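Local coordinates for L-threonine-O-3-phosphate decarboxylase (Porphyromonas gingivalis, PDB 3FKD), which probably binds pyridoxal 5'-phosphate and probably acts as a lyase that decarboxylates L-threonine O-3-phosphate, at residues A[148-151]-A[152-155]; A[248-251]-A[252-256]; A[52-55]-A[56-60]; A[213-216]-A[217-221]. All coordinates share one frame; numbering follows the deposited sequence.

How the interactions relate
All four contacts are local, between residues three to five apart along or at the start of a helix, within one chain of the aminotransferase class I and II family. Along the chain the order is interaction 3, interaction 1, interaction 4, interaction 2, and no two of them touch. Interactions 3 and 4 are the nearest pair, with centres about 17 Å apart, and both place side chains on strand 70-73 at an end of the seven-stranded sheet. Interaction 1 belongs to the beta-alpha-beta unit of strands 132-136 and 162-166 in that same sheet. Interaction 2 starts helix 250-266; its centre is about 37 Å from that of interaction 4, on the opposite side of the chain's centre.

Interaction 1. Residues A[148-151]-A[152-155]; sequences RTEI and LRLL
Thr149 O is approached by two N-H groups of Arg153, both through weak hydrogen bonds. Arg153 N lies 3.3 Å from Thr149 O, and Arg153 NE reaches the same Thr149 O at 3.4 Å. This turn belongs to helix 148-157, the crossover helix of a beta-alpha-beta unit between strands 132-136 and 162-166. A bend at chi3 (23°) turns the end of the Arg153 chain back toward Thr149. Thr149 O then sits at the edge of the guanidinium, near its plane. Glu150 crosses this side chain at about a right angle, and its OE1 meets Arg153 CD at 3.7 Å. The charged atoms themselves are not in contact.

Leu152 N donates to Arg148 O at 3.1 Å. The Leu152 side chain lies against the extended Arg148 chain, with Leu152 CD1 3.9 Å from Arg148 NE and oblique to the guanidinium. The tip of Arg148 is directed to Asp182, with which NH1 forms a salt bridge.

On the buried side Ile151 and Leu155 run side by side and point the same way, toward strand 162-166, where Leu165 and Phe163 receive them. Their closest side-chain atoms are Ile151 CG2 and Leu155 CD2, 3.3 Å apart.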
loop_
_atom_site.group_PDB
_atom_site.type_symbol
_atom_site.label_atom_id
_atom_site.label_comp_id
_atom_site.label_asym_id
_atom_site.label_seq_id
_atom_site.Cartn_x
_atom_site.Cartn_y
_atom_site.Cartn_z
ATOM N N ARG A 148 -31.503 3.256 0.926
ATOM C CA ARG A 148 -30.956 3.935 -0.249
ATOM C C ARG A 148 -31.631 5.280 -0.384
ATOM O O ARG A 148 -31.018 6.246 -0.821
ATOM C CB ARG A 148 -31.164 3.076 -1.512
ATOM C CG ARG A 148 -31.475 3.868 -2.769
ATOM C CD ARG A 148 -31.563 3.039 -4.050
ATOM N NE ARG A 148 -31.508 3.970 -5.176
ATOM C CZ ARG A 148 -30.397 4.296 -5.843
ATOM N NH1 ARG A 148 -29.248 3.713 -5.543
ATOM N NH2 ARG A 148 -30.436 5.183 -6.831
ATOM N N THR A 149 -32.893 5.323 0.038
ATOM C CA THR A 149 -33.748 6.515 -0.005
ATOM C C THR A 149 -33.435 7.559 1.062
ATOM O O THR A 149 -33.501 8.755 0.804
ATOM C CB THR A 149 -35.222 6.111 0.163
ATOM O OG1 THR A 149 -35.502 4.995 -0.687
ATOM C CG2 THR A 149 -36.144 7.254 -0.197
ATOM N N GLU A 150 -33.118 7.115 2.268
ATOM C CA GLU A 150 -32.786 8.048 3.340
ATOM C C GLU A 150 -31.499 8.754 2.963
ATOM O O GLU A 150 -31.337 9.960 3.171
ATOM C CB GLU A 150 -32.635 7.310 4.670
ATOM C CG GLU A 150 -32.006 8.148 5.767
ATOM C CD GLU A 150 -32.860 9.339 6.200
ATOM O OE1 GLU A 150 -34.068 9.386 5.853
ATOM O OE2 GLU A 150 -32.317 10.226 6.902
ATOM N N ILE A 151 -30.592 8.000 2.365
ATOM C CA ILE A 151 -29.342 8.557 1.903
ATOM C C ILE A 151 -29.576 9.596 0.804
ATOM O O ILE A 151 -29.064 10.710 0.914
ATOM C CB ILE A 151 -28.356 7.455 1.481
ATOM C CG1 ILE A 151 -27.875 6.709 2.725
ATOM C CG2 ILE A 151 -27.169 8.057 0.781
ATOM C CD1 ILE A 151 -26.815 5.674 2.489
ATOM N N LEU A 152 -30.358 9.258 -0.229
ATOM C CA LEU A 152 -30.644 10.226 -1.310
ATOM C C LEU A 152 -31.176 11.609 -0.859
ATOM O O LEU A 152 -30.883 12.628 -1.477
ATOM C CB LEU A 152 -31.566 9.625 -2.382
ATOM C CG LEU A 152 -30.937 8.426 -3.070
ATOM C CD1 LEU A 152 -31.906 7.659 -3.949
ATOM C CD2 LEU A 152 -29.714 8.919 -3.870
ATOM N N ARG A 153 -31.959 11.666 0.206
ATOM C CA ARG A 153 -32.455 12.971 0.602
ATOM C C ARG A 153 -31.379 13.744 1.334
ATOM O O ARG A 153 -31.347 14.964 1.254
ATOM C CB ARG A 153 -33.786 12.913 1.363
ATOM C CG ARG A 153 -33.751 12.500 2.844
ATOM C CD ARG A 153 -35.060 11.765 3.151
ATOM N NE ARG A 153 -35.595 11.251 1.885
ATOM C CZ ARG A 153 -36.837 11.447 1.444
ATOM N NH1 ARG A 153 -37.717 12.107 2.195
ATOM N NH2 ARG A 153 -37.204 10.964 0.262
ATOM N N LEU A 154 -30.466 13.038 2.001
ATOM C CA LEU A 154 -29.290 13.695 2.582
ATOM C C LEU A 154 -28.373 14.350 1.513
ATOM O O LEU A 154 -27.906 15.481 1.673
ATOM C CB LEU A 154 -28.464 12.691 3.379
ATOM C CG LEU A 154 -29.077 11.915 4.520
ATOM C CD1 LEU A 154 -28.343 10.612 4.676
ATOM C CD2 LEU A 154 -28.980 12.749 5.786
ATOM N N LEU A 155 -28.082 13.599 0.457
ATOM C CA LEU A 155 -27.285 14.092 -0.646
ATOM C C LEU A 155 -27.943 15.328 -1.199
ATOM O O LEU A 155 -27.290 16.329 -1.471
ATOM C CB LEU A 155 -27.190 13.032 -1.756
ATOM C CG LEU A 155 -26.151 11.896 -1.704
ATOM C CD1 LEU A 155 -25.006 12.211 -0.766
ATOM C CD2 LEU A 155 -26.771 10.606 -1.323
#

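Interaction 2. Residues A[248-251]-A[252-256]; sequences LPIR and KWQRN
Leu248 CD2 meets the six-membered part of the Trp253 indole, 3.7 Å from CE3. Ile250 CD1 comes to the same Trp253 CE3 at 4.0 Å. Both methyls approach the ring obliquely. The indole is carried to them by a first torsion that sets CG opposite the backbone N (chi1 -157°).

Backbone bonds start the helix. Pro249 is the N-cap of helix 250-266 and the centre of an inverse gamma turn. Pro249 O accepts Trp253 N at 3.2 Å. Gln254 N binds Ile250 O at 2.9 Å, and Arg255 N binds Arg251 O at 2.9 Å. On the outer side, Lys252 CD packs on Pro249 CB at 4.0 Å.

The next shell fixes the polar ends. Trp253 NE1 donates to the backbone O of Thr322, and its ring also meets those of Trp25 and Phe172 at steep angles. Gln254 extends beyond CG, and its NE2 is hydrogen-bonded to the hydroxyl of Thr174.

The indole is thus held in two ways. Carbon contacts pack its six-membered part, and one hydrogen bond satisfies its N-H and limits its rotation. The one polar atom of the Trp253 side chain is paired, while CE3 packs against two aliphatic methyls.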
loop_
_atom_site.group_PDB
_atom_site.type_symbol
_atom_site.label_atom_id
_atom_site.label_comp_id
_atom_site.label_asym_id
_atom_site.label_seq_id
_atom_site.Cartn_x
_atom_site.Cartn_y
_atom_site.Cartn_z
ATOM N N LEU A 248 -22.124 -13.487 -3.266
ATOM C CA LEU A 248 -22.113 -13.900 -1.870
ATOM C C LEU A 248 -23.485 -14.438 -1.471
ATOM O O LEU A 248 -24.496 -13.837 -1.827
ATOM C CB LEU A 248 -21.748 -12.671 -1.022
ATOM C CG LEU A 248 -21.354 -12.719 0.443
ATOM C CD1 LEU A 248 -21.061 -11.282 0.800
ATOM C CD2 LEU A 248 -22.477 -13.297 1.335
ATOM N N PRO A 249 -23.540 -15.557 -0.730
ATOM C CA PRO A 249 -24.866 -16.095 -0.385
ATOM C C PRO A 249 -25.470 -15.323 0.770
ATOM O O PRO A 249 -25.439 -15.803 1.908
ATOM C CB PRO A 249 -24.568 -17.538 0.058
ATOM C CG PRO A 249 -23.084 -17.621 0.267
ATOM C CD PRO A 249 -22.473 -16.259 -0.011
ATOM N N ILE A 250 -26.006 -14.142 0.485
ATOM C CA ILE A 250 -26.427 -13.235 1.530
ATOM C C ILE A 250 -27.740 -13.630 2.235
ATOM O O ILE A 250 -27.878 -13.355 3.421
ATOM C CB ILE A 250 -26.480 -11.766 1.066
ATOM C CG1 ILE A 250 -26.668 -10.846 2.283
ATOM C CG2 ILE A 250 -27.582 -11.557 0.046
ATOM C CD1 ILE A 250 -25.677 -11.074 3.377
ATOM N N ARG A 251 -28.683 -14.270 1.539
ATOM C CA ARG A 251 -29.925 -14.674 2.209
ATOM C C ARG A 251 -29.629 -15.746 3.229
ATOM O O ARG A 251 -30.022 -15.654 4.389
ATOM C CB ARG A 251 -30.990 -15.169 1.239
ATOM C CG ARG A 251 -31.534 -14.075 0.385
ATOM C CD ARG A 251 -33.008 -14.249 0.083
ATOM N NE ARG A 251 -33.634 -12.941 -0.104
ATOM C CZ ARG A 251 -33.338 -12.095 -1.097
ATOM N NH1 ARG A 251 -32.426 -12.425 -2.022
ATOM N NH2 ARG A 251 -33.958 -10.915 -1.158
ATOM N N LYS A 252 -28.887 -16.744 2.801
ATOM C CA LYS A 252 -28.549 -17.816 3.701
ATOM C C LYS A 252 -27.697 -17.337 4.923
ATOM O O LYS A 252 -27.888 -17.777 6.057
ATOM C CB LYS A 252 -27.930 -18.942 2.869
ATOM C CG LYS A 252 -27.034 -19.885 3.597
ATOM C CD LYS A 252 -25.568 -19.437 3.487
ATOM C CE LYS A 252 -24.682 -20.630 3.754
ATOM N NZ LYS A 252 -25.363 -21.900 3.225
ATOM N N TRP A 253 -26.773 -16.413 4.703
ATOM C CA TRP A 253 -26.007 -15.848 5.809
ATOM C C TRP A 253 -26.877 -15.024 6.791
ATOM O O TRP A 253 -26.734 -15.115 8.001
ATOM C CB TRP A 253 -24.916 -14.955 5.242
ATOM C CG TRP A 253 -23.746 -14.731 6.163
ATOM C CD1 TRP A 253 -23.440 -15.419 7.311
ATOM C CD2 TRP A 253 -22.689 -13.782 5.964
ATOM N NE1 TRP A 253 -22.277 -14.928 7.855
ATOM C CE2 TRP A 253 -21.781 -13.941 7.034
ATOM C CE3 TRP A 253 -22.410 -12.824 4.973
ATOM C CZ2 TRP A 253 -20.616 -13.168 7.143
ATOM C CZ3 TRP A 253 -21.272 -12.056 5.092
ATOM C CH2 TRP A 253 -20.384 -12.228 6.174
ATOM N N GLN A 254 -27.743 -14.199 6.225
ATOM C CA GLN A 254 -28.627 -13.289 6.927
ATOM C C GLN A 254 -29.558 -14.130 7.791
ATOM O O GLN A 254 -29.801 -13.829 8.948
ATOM C CB GLN A 254 -29.427 -12.540 5.861
ATOM C CG GLN A 254 -29.961 -11.184 6.154
ATOM C CD GLN A 254 -30.200 -10.402 4.843
ATOM O OE1 GLN A 254 -29.719 -9.255 4.655
ATOM N NE2 GLN A 254 -30.911 -11.047 3.908
ATOM N N ARG A 255 -30.052 -15.219 7.222
ATOM C CA ARG A 255 -30.984 -16.070 7.909
ATOM C C ARG A 255 -30.324 -16.932 9.006
ATOM O O ARG A 255 -30.904 -17.132 10.057
ATOM C CB ARG A 255 -31.851 -16.834 6.867
ATOM C CG ARG A 255 -32.060 -18.291 7.048
ATOM C CD ARG A 255 -32.924 -18.833 5.927
ATOM N NE ARG A 255 -32.180 -19.484 4.829
ATOM C CZ ARG A 255 -31.521 -20.645 4.941
ATOM N NH1 ARG A 255 -31.468 -21.284 6.114
ATOM N NH2 ARG A 255 -30.896 -21.171 3.887
ATOM N N ASN A 256 -29.109 -17.405 8.804
ATOM C CA ASN A 256 -28.370 -17.996 9.912
ATOM C C ASN A 256 -28.106 -16.984 11.026
ATOM O O ASN A 256 -27.850 -17.348 12.167
ATOM C CB ASN A 256 -27.032 -18.526 9.430
ATOM C CG ASN A 256 -27.184 -19.654 8.468
ATOM O OD1 ASN A 256 -28.134 -20.432 8.567
ATOM N ND2 ASN A 256 -26.254 -19.763 7.523
#

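Interaction 3. Residues A[52-55]-A[56-60]; sequences AGTL and RQMLA
Backbone hydrogen bonds link Ala52 through Leu55 to Arg56 through Leu59 in the regular i to i+4 pattern. Ala52, at the N-cap position, gives its carbonyl O to Arg56 N at 3.0 Å. Gln57 N reaches Gly53 O at 2.9 Å. The backbone N of Met58, a selenomethionine, meets Thr54 O at 3.0 Å, and Leu59 N meets Leu55 O at 2.9 Å.

The guanidinium of Arg56 makes the polar side-chain contact. Its chain bends at chi3 (70°), which brings the guanidinium back over Gly53. One face of the group then covers the glycine: Arg56 NH1 is 3.5 Å from Gly53 CA, and Gly53 O lies over the centre of the plane. The nitrogens have other partners. NH1 forms a salt bridge with Asp51, and NE donates to OD1 of Asn67. Together these contacts hold the orientation of the guanidinium. Thr54 OG1 is also hydrogen-bonded, to Glu49.

The apolar contact is Leu55 with Leu59, one turn apart. Leu55 CG lies 4.1 Å from Leu59 CD1, and the two side chains cross at a slant. Both are buried. Leu55 packs on Ala236 and Leu59 on Leu240, both of helix 230-241, while Leu59 also touches Ile70 and Val72 of strand 70-73.

The arrangement is that of the first turns of an amphipathic helix, here helix 53-62. Its leucine side faces another helix and an outermost strand of the seven-stranded sheet, and Arg56, in its first turn, is tied to residues outside the helix.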
loop_
_atom_site.group_PDB
_atom_site.type_symbol
_atom_site.label_atom_id
_atom_site.label_comp_id
_atom_site.label_asym_id
_atom_site.label_seq_id
_atom_site.Cartn_x
_atom_site.Cartn_y
_atom_site.Cartn_z
ATOM N N ALA A 52 -2.494 1.238 -12.159
ATOM C CA ALA A 52 -3.503 0.169 -12.358
ATOM C C ALA A 52 -4.590 0.549 -13.377
ATOM O O ALA A 52 -5.785 0.315 -13.136
ATOM C CB ALA A 52 -4.145 -0.240 -11.021
ATOM N N GLY A 53 -4.182 1.128 -14.507
ATOM C CA GLY A 53 -5.118 1.721 -15.440
ATOM C C GLY A 53 -6.067 0.760 -16.135
ATOM O O GLY A 53 -7.177 1.153 -16.489
ATOM N N THR A 54 -5.630 -0.477 -16.380
ATOM C CA THR A 54 -6.485 -1.456 -16.998
ATOM C C THR A 54 -7.595 -1.885 -16.032
ATOM O O THR A 54 -8.769 -2.025 -16.436
ATOM C CB THR A 54 -5.683 -2.693 -17.512
ATOM O OG1 THR A 54 -4.788 -2.272 -18.533
ATOM C CG2 THR A 54 -6.581 -3.684 -18.140
ATOM N N LEU A 55 -7.234 -2.092 -14.760
ATOM C CA LEU A 55 -8.245 -2.376 -13.754
ATOM C C LEU A 55 -9.226 -1.221 -13.658
ATOM O O LEU A 55 -10.437 -1.431 -13.680
ATOM C CB LEU A 55 -7.639 -2.687 -12.389
ATOM C CG LEU A 55 -8.572 -3.162 -11.268
ATOM C CD1 LEU A 55 -9.517 -4.260 -11.785
ATOM C CD2 LEU A 55 -7.780 -3.660 -10.108
ATOM N N ARG A 56 -8.694 -0.005 -13.584
ATOM C CA ARG A 56 -9.519 1.192 -13.506
ATOM C C ARG A 56 -10.522 1.210 -14.639
ATOM O O ARG A 56 -11.725 1.386 -14.419
ATOM C CB ARG A 56 -8.660 2.457 -13.560
ATOM C CG ARG A 56 -9.441 3.733 -13.298
ATOM C CD ARG A 56 -8.583 4.944 -13.544
ATOM N NE ARG A 56 -8.298 5.137 -14.965
ATOM C CZ ARG A 56 -7.074 5.158 -15.491
ATOM N NH1 ARG A 56 -6.006 5.001 -14.722
ATOM N NH2 ARG A 56 -6.907 5.349 -16.789
ATOM N N GLN A 57 -10.021 1.022 -15.849
ATOM C CA GLN A 57 -10.871 0.967 -17.032
ATOM C C GLN A 57 -11.998 -0.079 -16.890
ATOM O O GLN A 57 -13.164 0.249 -17.072
ATOM C CB GLN A 57 -10.005 0.752 -18.275
ATOM C CG GLN A 57 -10.729 0.444 -19.564
ATOM C CD GLN A 57 -11.571 1.601 -20.061
ATOM O OE1 GLN A 57 -12.735 1.779 -19.651
ATOM N NE2 GLN A 57 -10.996 2.391 -20.975
HETATM N N MSE A 58 -11.673 -1.318 -16.537
HETATM C CA MSE A 58 -12.718 -2.343 -16.396
HETATM C C MSE A 58 -13.705 -2.109 -15.229
HETATM O O MSE A 58 -14.823 -2.630 -15.246
HETATM C CB MSE A 58 -12.122 -3.731 -16.226
HETATM C CG MSE A 58 -11.017 -4.108 -17.210
HETATM SE SE MSE A 58 -10.250 -5.736 -16.449
HETATM C CE MSE A 58 -8.477 -5.734 -17.194
ATOM N N LEU A 59 -13.290 -1.374 -14.201
ATOM C CA LEU A 59 -14.196 -1.044 -13.126
ATOM C C LEU A 59 -15.193 -0.020 -13.638
ATOM O O LEU A 59 -16.387 -0.162 -13.473
ATOM C CB LEU A 59 -13.421 -0.494 -11.923
ATOM C CG LEU A 59 -12.648 -1.503 -11.062
ATOM C CD1 LEU A 59 -11.752 -0.821 -10.030
ATOM C CD2 LEU A 59 -13.616 -2.498 -10.398
ATOM N N ALA A 60 -14.690 1.021 -14.282
ATOM C CA ALA A 60 -15.543 2.071 -14.799
ATOM C C ALA A 60 -16.692 1.471 -15.606
ATOM O O ALA A 60 -17.859 1.800 -15.387
ATOM C CB ALA A 60 -14.732 3.017 -15.654
#

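Interaction 4. Residues A[213-216]-A[217-221]; sequences KDFM and KRVAA
Helix 213-220 follows strand 207-210 of the seven-stranded sheet and presents Phe215, Met216 and Val219 as its buried side. Phe215 and Val219 make the main contact, one turn apart. Val219 CG1 comes obliquely to the ring, with Phe215 CE2 at 3.3 Å and Phe215 CD2 at 3.7 Å. Phe215 CG is trans to N (chi1 172°), which turns the ring along the helix toward Val219. Met216, a selenomethionine, adds a looser contact: its SE is 4.4 Å from Val219 CG1.

The backbone joins the same residues. Val219 N donates to Phe215 O at 3.3 Å. Arg218 N also reaches Phe215 O, but only in a weak bond. Ala220 N binds Met216 O at 2.9 Å. At the start of the turn Lys217 N donates to Lys213 O at 3.2 Å; its bond to Asp214 O is weak.

Outside the turn, the Phe215 ring lies nearly parallel to that of Phe87. Met216 and Val219 both touch Leu71 of strand 70-73, and Val219 also meets Ala86 of helix 75-86.

The chemistry is divided between two sides. The side chains of Phe215, Met216 and Val219 pack inward against strand 70-73 and helix 75-86. Lys213, Asp214, Lys217 and Arg218 are exposed, consistent with solvent screening the like charges of Lys213 and Lys217.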
loop_
_atom_site.group_PDB
_atom_site.type_symbol
_atom_site.label_atom_id
_atom_site.label_comp_id
_atom_site.label_asym_id
_atom_site.label_seq_id
_atom_site.Cartn_x
_atom_site.Cartn_y
_atom_site.Cartn_z
ATOM N N LYS A 213 -15.471 13.876 -11.207
ATOM C CA LYS A 213 -14.064 14.161 -11.484
ATOM C C LYS A 213 -13.489 15.503 -10.962
ATOM O O LYS A 213 -12.281 15.678 -10.879
ATOM C CB LYS A 213 -13.728 13.918 -12.966
ATOM C CG LYS A 213 -14.646 14.589 -13.968
ATOM C CD LYS A 213 -14.133 14.331 -15.387
ATOM C CE LYS A 213 -12.642 14.736 -15.491
ATOM N NZ LYS A 213 -11.986 14.545 -16.836
ATOM N N ASP A 214 -14.343 16.440 -10.590
ATOM C CA ASP A 214 -13.860 17.587 -9.853
ATOM C C ASP A 214 -13.287 17.138 -8.517
ATOM O O ASP A 214 -12.168 17.507 -8.153
ATOM C CB ASP A 214 -14.982 18.580 -9.600
ATOM C CG ASP A 214 -15.067 19.656 -10.663
ATOM O OD1 ASP A 214 -16.215 19.984 -11.043
ATOM O OD2 ASP A 214 -14.003 20.169 -11.112
ATOM N N PHE A 215 -14.043 16.343 -7.769
ATOM C CA PHE A 215 -13.530 15.855 -6.514
ATOM C C PHE A 215 -12.320 14.977 -6.789
ATOM O O PHE A 215 -11.224 15.199 -6.265
ATOM C CB PHE A 215 -14.613 15.087 -5.742
ATOM C CG PHE A 215 -14.104 14.379 -4.508
ATOM C CD1 PHE A 215 -14.161 14.986 -3.283
ATOM C CD2 PHE A 215 -13.568 13.112 -4.594
ATOM C CE1 PHE A 215 -13.712 14.350 -2.170
ATOM C CE2 PHE A 215 -13.100 12.477 -3.487
ATOM C CZ PHE A 215 -13.183 13.096 -2.264
HETATM N N MSE A 216 -12.526 13.977 -7.632
HETATM C CA MSE A 216 -11.472 13.034 -7.961
HETATM C C MSE A 216 -10.079 13.633 -8.219
HETATM O O MSE A 216 -9.074 12.985 -7.935
HETATM C CB MSE A 216 -11.870 12.170 -9.150
HETATM C CG MSE A 216 -10.949 10.990 -9.262
HETATM SE SE MSE A 216 -11.108 9.879 -7.652
HETATM C CE MSE A 216 -12.470 8.716 -8.310
ATOM N N LYS A 217 -10.018 14.841 -8.780
ATOM C CA LYS A 217 -8.727 15.455 -9.092
ATOM C C LYS A 217 -8.094 16.155 -7.877
ATOM O O LYS A 217 -6.874 16.296 -7.825
ATOM C CB LYS A 217 -8.789 16.384 -10.325
ATOM C CG LYS A 217 -8.657 15.654 -11.693
ATOM C CD LYS A 217 -7.655 16.384 -12.633
ATOM C CE LYS A 217 -8.046 16.346 -14.133
ATOM N NZ LYS A 217 -7.768 17.696 -14.818
ATOM N N ARG A 218 -8.890 16.581 -6.898
ATOM C CA ARG A 218 -8.279 16.967 -5.646
ATOM C C ARG A 218 -7.611 15.748 -5.028
ATOM O O ARG A 218 -6.544 15.860 -4.437
ATOM C CB ARG A 218 -9.261 17.587 -4.670
ATOM C CG ARG A 218 -9.693 18.976 -5.040
ATOM C CD ARG A 218 -8.627 20.054 -4.760
ATOM N NE ARG A 218 -8.275 20.244 -3.349
ATOM C CZ ARG A 218 -9.038 20.848 -2.434
ATOM N NH1 ARG A 218 -10.228 21.338 -2.752
ATOM N NH2 ARG A 218 -8.604 20.973 -1.188
ATOM N N VAL A 219 -8.203 14.569 -5.154
ATOM C CA VAL A 219 -7.535 13.435 -4.516
ATOM C C VAL A 219 -6.380 12.873 -5.326
ATOM O O VAL A 219 -5.394 12.434 -4.753
ATOM C CB VAL A 219 -8.511 12.368 -3.868
ATOM C CG1 VAL A 219 -9.904 12.504 -4.396
ATOM C CG2 VAL A 219 -7.974 10.943 -3.993
ATOM N N ALA A 220 -6.458 12.998 -6.648
ATOM C CA ALA A 220 -5.435 12.448 -7.552
ATOM C C ALA A 220 -4.106 13.174 -7.347
ATOM O O ALA A 220 -3.020 12.636 -7.595
ATOM C CB ALA A 220 -5.878 12.541 -8.978
ATOM N N ALA A 221 -4.200 14.384 -6.823
ATOM C CA ALA A 221 -3.022 15.210 -6.660
ATOM C C ALA A 221 -2.038 14.618 -5.639
ATOM O O ALA A 221 -0.862 14.998 -5.588
ATOM C CB ALA A 221 -3.429 16.616 -6.308
#